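Local coordinates for glutathione transferase o1 (Bombyx mori, PDB 3RBT), which probably acts as an omega-class glutathione transferase and may also reduce dehydroascorbate with glutathione, at residues A[29-34]-A[52-57]; A[37-42]-A[179-184]. All blocks are in the same frame, centred on the assembly; numbering follows the deposited sequence.

Contact 1: A[29-34]-A[52-57]; sequences LYHVDM and YEVYRL
Four backbone hydrogen bonds join 29-34 to 52-57 as parallel neighbours. L29 N gives its hydrogen to E53 O at 2.8 Å, almost along the C=O axis, and L29 O takes Y55 N at 2.7 Å. H31 N then reaches Y55 O, and H31 O receives L57 N at 3.0 Å from above its carbonyl plane. On one face of the sheet Y30 and Y55 run side by side, Y30 CD2 lying 3.8 Å from Y55 CB, while L57 crosses obliquely with CD1 against Y30 CB. The other face carries H31 CB against V54 CG1. R56, paired with H31, bends at chi3 to bring NH2 2.8 Å from OD2 of D33 in the loop beyond; the oxygen sits over the guanidinium face, carboxylate and guanidinium planes 66° apart, so charge alone joins them. An alanine in place of D33 would remove this carboxylate and would probably leave R56 less firmly placed beside the loop. Further out, E79 holds Y30 OH, and V41 and L42 of helix 36-47 cover L29. The pairing is thus the parallel strand pair of a thioredoxin-like beta-alpha-beta unit, held mainly by directional backbone bonds and closed by a non-directional ion pair.

Contact 2: A[37-42]-A[179-184]; sequences YGHRVL and VWPWVE
W182 pushes the outer edge of its six-membered ring against the face of Y37, CZ2 standing over the centre of the phenol ring. It is a T-shaped (edge-to-face) pair, with centroids 5.0 Å apart and planes at 73°. Both side chains have CG anti to the carbonyl carbon, and they cross at about a right angle. A second stretch of the same indole edge meets R40: W182 CZ3 lies 3.2 Å from R40 NE, and CH2 sits over one face of the guanidinium, the two planes 71° apart. The indole thus offers its rim, not its pi face, to the cation. The arginine, extended from CG to NE, is fixed by polar partners around it, NE on the M178 carbonyl and NH1 on S92 OG.

P181 fills the closest backbone approach, its CA 6.0 Å from H39 CA. Its CG makes a CH-pi contact over the imidazole, 4.2 Å from the ring centroid, and also packs 3.9 Å from R40 CG. H39, with CG anti to its own N, turns the ring edge to E184, where CE1 comes 3.3 Å from OE1. A water joins H39 NE2, at 2.6 Å, to E184 OE2, which also accepts W180 NE1; Y230 holds OE1, and R185 bonds H39 ND1. R185 NH1 can only donate, so ND1 probably carries no proton and the imidazole is likely to be neutral despite the nearby carboxylate.

Over the short segments 37-42 and 179-184 the axes cross at 126°, and the proline lies where helix 174-186 is kinked. This is buried packing between the thioredoxin-like N-terminal domain and the helical C-terminal domain: I130 of helix 113-138 backs both Y37 and W182, while W180 turns to W210 and M214 of helix 205-216.

In the fold
From the N terminus, strand 27-31 leads into helix 36-47 and then strand 52-56, and contact 1 closes this short beta-alpha-beta loop. Contact 2 starts from the helix within that loop and closes a far longer one, reaching past the rest of the sheet and helices 113-138 and 145-162 to helix 174-186. The two loops therefore cross. The centres of contact 1 and contact 2 lie about 13 Å apart. Helix 36-47 serves both, as the crossover of the first unit and as one side of contact 2: L42 meets Y52 and G38 lies against H31, while H39 and R40 reach the C-terminal domain. Contact 1 thus builds an edge of the N-terminal sheet, and contact 2 ties that domain to the helical one.

Contact 1: A[29-34]-A[52-57]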
loop_
_atom_site.group_PDB
_atom_site.type_symbol
_atom_site.label_atom_id
_atom_site.label_comp_id
_atom_site.label_asym_id
_atom_site.label_seq_id
_atom_site.Cartn_x
_atom_site.Cartn_y
_atom_site.Cartn_z
ATOM N N LEU A 29 -3.213 14.782 -15.525
ATOM C CA LEU A 29 -2.171 13.820 -15.215
ATOM C C LEU A 29 -0.805 14.290 -15.711
ATOM O O LEU A 29 -0.619 14.547 -16.913
ATOM C CB LEU A 29 -2.507 12.440 -15.794
ATOM C CG LEU A 29 -1.618 11.275 -15.319
ATOM C CD1 LEU A 29 -1.846 10.952 -13.842
ATOM C CD2 LEU A 29 -1.814 10.025 -16.182
ATOM N N TYR A 30 0.130 14.421 -14.772
ATOM C CA TYR A 30 1.546 14.602 -15.077
ATOM C C TYR A 30 2.183 13.219 -15.202
ATOM O O TYR A 30 2.204 12.438 -14.247
ATOM C CB TYR A 30 2.248 15.416 -13.987
ATOM C CG TYR A 30 1.763 16.845 -13.845
ATOM C CD1 TYR A 30 0.693 17.151 -13.011
ATOM C CD2 TYR A 30 2.392 17.893 -14.520
ATOM C CE1 TYR A 30 0.239 18.461 -12.866
ATOM C CE2 TYR A 30 1.942 19.211 -14.386
ATOM C CZ TYR A 30 0.867 19.481 -13.543
ATOM O OH TYR A 30 0.395 20.764 -13.374
ATOM N N HIS A 31 2.708 12.935 -16.388
ATOM C CA HIS A 31 3.050 11.578 -16.791
ATOM C C HIS A 31 4.300 11.593 -17.650
ATOM O O HIS A 31 4.439 12.443 -18.534
ATOM C CB HIS A 31 1.859 10.992 -17.569
ATOM C CG HIS A 31 2.157 9.732 -18.323
ATOM N ND1 HIS A 31 2.479 8.543 -17.700
ATOM C CD2 HIS A 31 2.128 9.464 -19.652
ATOM C CE1 HIS A 31 2.659 7.605 -18.614
ATOM N NE2 HIS A 31 2.452 8.139 -19.807
ATOM N N VAL A 32 5.232 10.688 -17.369
ATOM C CA VAL A 32 6.371 10.491 -18.265
ATOM C C VAL A 32 6.001 9.433 -19.307
ATOM O O VAL A 32 5.614 8.321 -18.958
ATOM C CB VAL A 32 7.640 10.040 -17.520
ATOM C CG1 VAL A 32 8.754 9.738 -18.521
ATOM C CG2 VAL A 32 8.088 11.099 -16.534
ATOM N N ASP A 33 6.143 9.782 -20.581
ATOM C CA ASP A 33 5.812 8.884 -21.681
ATOM C C ASP A 33 6.403 7.493 -21.448
ATOM O O ASP A 33 7.559 7.372 -21.077
ATOM C CB ASP A 33 6.322 9.471 -23.005
ATOM C CG ASP A 33 5.228 9.589 -24.048
ATOM O OD1 ASP A 33 4.110 9.073 -23.818
ATOM O OD2 ASP A 33 5.475 10.204 -25.104
ATOM N N MET A 34 5.593 6.451 -21.646
ATOM C CA MET A 34 6.019 5.052 -21.458
ATOM C C MET A 34 6.149 4.595 -19.994
ATOM O O MET A 34 6.546 3.456 -19.740
ATOM C CB MET A 34 7.322 4.750 -22.217
ATOM C CG MET A 34 7.254 4.936 -23.728
ATOM S SD MET A 34 5.939 3.968 -24.507
ATOM C CE MET A 34 6.666 3.709 -26.120
ATOM N N TYR A 52 -9.797 14.259 -18.821
ATOM C CA TYR A 52 -8.474 14.579 -18.314
ATOM C C TYR A 52 -7.588 15.100 -19.433
ATOM O O TYR A 52 -7.883 14.920 -20.608
ATOM C CB TYR A 52 -7.818 13.335 -17.687
ATOM C CG TYR A 52 -7.533 12.247 -18.692
ATOM C CD1 TYR A 52 -6.274 12.128 -19.278
ATOM C CD2 TYR A 52 -8.524 11.345 -19.068
ATOM C CE1 TYR A 52 -6.010 11.136 -20.209
ATOM C CE2 TYR A 52 -8.272 10.349 -20.000
ATOM C CZ TYR A 52 -7.014 10.251 -20.562
ATOM O OH TYR A 52 -6.756 9.265 -21.481
ATOM N N GLU A 53 -6.494 15.735 -19.042
ATOM C CA GLU A 53 -5.428 16.091 -19.965
ATOM C C GLU A 53 -4.114 15.539 -19.423
ATOM O O GLU A 53 -3.953 15.370 -18.212
ATOM C CB GLU A 53 -5.348 17.609 -20.129
ATOM C CG GLU A 53 -5.355 18.378 -18.807
ATOM C CD GLU A 53 -5.385 19.883 -19.005
ATOM O OE1 GLU A 53 -6.196 20.375 -19.813
ATOM O OE2 GLU A 53 -4.584 20.574 -18.353
ATOM N N VAL A 54 -3.185 15.252 -20.326
ATOM C CA VAL A 54 -1.871 14.761 -19.959
ATOM C C VAL A 54 -0.828 15.859 -20.133
ATOM O O VAL A 54 -0.657 16.397 -21.232
ATOM C CB VAL A 54 -1.467 13.538 -20.806
ATOM C CG1 VAL A 54 -0.070 13.058 -20.431
ATOM C CG2 VAL A 54 -2.469 12.416 -20.637
ATOM N N TYR A 55 -0.139 16.200 -19.047
ATOM C CA TYR A 55 1.050 17.026 -19.167
ATOM C C TYR A 55 2.277 16.133 -19.156
ATOM O O TYR A 55 2.603 15.507 -18.142
ATOM C CB TYR A 55 1.101 18.137 -18.112
ATOM C CG TYR A 55 0.386 19.382 -18.583
ATOM C CD1 TYR A 55 1.096 20.529 -18.935
ATOM C CD2 TYR A 55 -1.008 19.397 -18.724
ATOM C CE1 TYR A 55 0.430 21.671 -19.404
ATOM C CE2 TYR A 55 -1.676 20.525 -19.178
ATOM C CZ TYR A 55 -0.956 21.658 -19.518
ATOM O OH TYR A 55 -1.631 22.773 -19.969
ATOM N N ARG A 56 2.917 16.055 -20.319
ATOM C CA ARG A 56 4.097 15.230 -20.518
ATOM C C ARG A 56 5.298 15.821 -19.794
ATOM O O ARG A 56 5.667 16.976 -20.021
ATOM C CB ARG A 56 4.414 15.108 -22.012
ATOM C CG ARG A 56 3.454 14.243 -22.794
ATOM C CD ARG A 56 3.713 14.380 -24.287
ATOM N NE ARG A 56 3.460 13.124 -24.987
ATOM C CZ ARG A 56 3.972 12.799 -26.175
ATOM N NH1 ARG A 56 4.782 13.637 -26.818
ATOM N NH2 ARG A 56 3.674 11.623 -26.720
ATOM N N LEU A 57 5.897 15.016 -18.924
ATOM C CA LEU A 57 7.088 15.408 -18.193
ATOM C C LEU A 57 8.327 14.897 -18.913
ATOM O O LEU A 57 8.386 13.727 -19.322
ATOM C CB LEU A 57 7.052 14.847 -16.765
ATOM C CG LEU A 57 5.953 15.308 -15.805
ATOM C CD1 LEU A 57 5.796 14.316 -14.649
ATOM C CD2 LEU A 57 6.233 16.703 -15.284
#

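Contact 2: A[37-42]-A[179-184]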
loop_
_atom_site.group_PDB
_atom_site.type_symbol
_atom_site.label_atom_id
_atom_site.label_comp_id
_atom_site.label_asym_id
_atom_site.label_seq_id
_atom_site.Cartn_x
_atom_site.Cartn_y
_atom_site.Cartn_z
ATOM N N TYR A 37 3.378 3.185 -14.388
ATOM C CA TYR A 37 2.559 3.704 -13.278
ATOM C C TYR A 37 1.569 4.761 -13.764
ATOM O O TYR A 37 0.418 4.814 -13.297
ATOM C CB TYR A 37 3.439 4.251 -12.154
ATOM C CG TYR A 37 4.240 3.172 -11.437
ATOM C CD1 TYR A 37 3.641 2.351 -10.475
ATOM C CD2 TYR A 37 5.588 2.955 -11.753
ATOM C CE1 TYR A 37 4.378 1.342 -9.820
ATOM C CE2 TYR A 37 6.333 1.961 -11.100
ATOM C CZ TYR A 37 5.721 1.161 -10.141
ATOM O OH TYR A 37 6.455 0.186 -9.519
ATOM N N GLY A 38 2.006 5.580 -14.726
ATOM C CA GLY A 38 1.109 6.497 -15.423
ATOM C C GLY A 38 0.126 5.767 -16.325
ATOM O O GLY A 38 -1.033 6.151 -16.411
ATOM N N HIS A 39 0.597 4.722 -17.004
ATOM C CA HIS A 39 -0.246 3.866 -17.863
ATOM C C HIS A 39 -1.439 3.323 -17.058
ATOM O O HIS A 39 -2.589 3.388 -17.509
ATOM C CB HIS A 39 0.596 2.720 -18.432
ATOM C CG HIS A 39 -0.062 1.948 -19.541
ATOM N ND1 HIS A 39 0.622 1.018 -20.297
ATOM C CD2 HIS A 39 -1.328 1.972 -20.028
ATOM C CE1 HIS A 39 -0.200 0.487 -21.187
ATOM N NE2 HIS A 39 -1.387 1.054 -21.048
ATOM N N ARG A 40 -1.147 2.813 -15.864
ATOM C CA ARG A 40 -2.140 2.445 -14.855
ATOM C C ARG A 40 -3.235 3.474 -14.637
ATOM O O ARG A 40 -4.424 3.150 -14.683
ATOM C CB ARG A 40 -1.447 2.267 -13.508
ATOM C CG ARG A 40 -1.203 0.876 -13.098
ATOM C CD ARG A 40 -0.772 0.854 -11.634
ATOM N NE ARG A 40 -0.510 -0.520 -11.230
ATOM C CZ ARG A 40 0.130 -0.889 -10.133
ATOM N NH1 ARG A 40 0.599 0.016 -9.286
ATOM N NH2 ARG A 40 0.293 -2.182 -9.895
ATOM N N VAL A 41 -2.822 4.704 -14.343
ATOM C CA VAL A 41 -3.755 5.780 -14.078
ATOM C C VAL A 41 -4.519 6.169 -15.351
ATOM O O VAL A 41 -5.710 6.469 -15.285
ATOM C CB VAL A 41 -3.055 7.007 -13.436
ATOM C CG1 VAL A 41 -4.070 8.115 -13.155
ATOM C CG2 VAL A 41 -2.346 6.594 -12.134
ATOM N N LEU A 42 -3.849 6.155 -16.503
ATOM C CA LEU A 42 -4.543 6.402 -17.779
ATOM C C LEU A 42 -5.664 5.385 -18.037
ATOM O O LEU A 42 -6.740 5.753 -18.491
ATOM C CB LEU A 42 -3.565 6.438 -18.968
ATOM C CG LEU A 42 -2.629 7.654 -19.056
ATOM C CD1 LEU A 42 -1.517 7.419 -20.089
ATOM C CD2 LEU A 42 -3.412 8.933 -19.380
ATOM N N VAL A 179 -2.733 -4.272 -13.179
ATOM C CA VAL A 179 -1.723 -5.251 -13.536
ATOM C C VAL A 179 -1.294 -5.130 -15.012
ATOM O O VAL A 179 -0.143 -5.436 -15.368
ATOM C CB VAL A 179 -2.300 -6.661 -13.198
ATOM C CG1 VAL A 179 -2.011 -7.679 -14.231
ATOM C CG2 VAL A 179 -1.879 -7.100 -11.785
ATOM N N TRP A 180 -2.209 -4.651 -15.850
ATOM C CA TRP A 180 -2.013 -4.661 -17.298
ATOM C C TRP A 180 -0.742 -3.981 -17.833
ATOM O O TRP A 180 -0.072 -4.559 -18.687
ATOM C CB TRP A 180 -3.245 -4.137 -18.052
ATOM C CG TRP A 180 -3.071 -4.320 -19.535
ATOM C CD1 TRP A 180 -2.910 -3.349 -20.470
ATOM C CD2 TRP A 180 -2.976 -5.572 -20.234
ATOM N NE1 TRP A 180 -2.738 -3.913 -21.719
ATOM C CE2 TRP A 180 -2.771 -5.278 -21.594
ATOM C CE3 TRP A 180 -3.037 -6.915 -19.831
ATOM C CZ2 TRP A 180 -2.655 -6.281 -22.568
ATOM C CZ3 TRP A 180 -2.902 -7.906 -20.791
ATOM C CH2 TRP A 180 -2.711 -7.585 -22.144
ATOM N N PRO A 181 -0.417 -2.758 -17.361
ATOM C CA PRO A 181 0.717 -2.079 -17.985
ATOM C C PRO A 181 1.991 -2.934 -18.086
ATOM O O PRO A 181 2.624 -2.943 -19.138
ATOM C CB PRO A 181 0.925 -0.856 -17.079
ATOM C CG PRO A 181 -0.446 -0.549 -16.619
ATOM C CD PRO A 181 -1.043 -1.898 -16.337
ATOM N N TRP A 182 2.333 -3.664 -17.028
ATOM C CA TRP A 182 3.515 -4.520 -17.044
ATOM C C TRP A 182 3.327 -5.740 -17.935
ATOM O O TRP A 182 4.248 -6.124 -18.652
ATOM C CB TRP A 182 3.950 -4.899 -15.622
ATOM C CG TRP A 182 4.459 -3.684 -14.905
ATOM C CD1 TRP A 182 5.764 -3.254 -14.825
ATOM C CD2 TRP A 182 3.675 -2.715 -14.205
ATOM N NE1 TRP A 182 5.829 -2.085 -14.106
ATOM C CE2 TRP A 182 4.562 -1.731 -13.717
ATOM C CE3 TRP A 182 2.303 -2.587 -13.931
ATOM C CZ2 TRP A 182 4.121 -0.634 -12.965
ATOM C CZ3 TRP A 182 1.870 -1.497 -13.191
ATOM C CH2 TRP A 182 2.777 -0.532 -12.723
ATOM N N VAL A 183 2.125 -6.317 -17.922
ATOM C CA VAL A 183 1.818 -7.452 -18.791
ATOM C C VAL A 183 1.958 -7.086 -20.283
ATOM O O VAL A 183 2.547 -7.836 -21.061
ATOM C CB VAL A 183 0.438 -8.074 -18.458
ATOM C CG1 VAL A 183 0.083 -9.183 -19.444
ATOM C CG2 VAL A 183 0.448 -8.631 -17.042
ATOM N N GLU A 184 1.434 -5.927 -20.673
ATOM C CA GLU A 184 1.532 -5.471 -22.061
ATOM C C GLU A 184 2.994 -5.303 -22.501
ATOM O O GLU A 184 3.348 -5.616 -23.641
ATOM C CB GLU A 184 0.793 -4.153 -22.230
ATOM C CG GLU A 184 0.469 -3.803 -23.659
ATOM C CD GLU A 184 -0.242 -2.477 -23.740
ATOM O OE1 GLU A 184 0.452 -1.436 -23.806
ATOM O OE2 GLU A 184 -1.495 -2.479 -23.720
HETATM O O HOH W 1 -2.819 -0.291 -22.717
#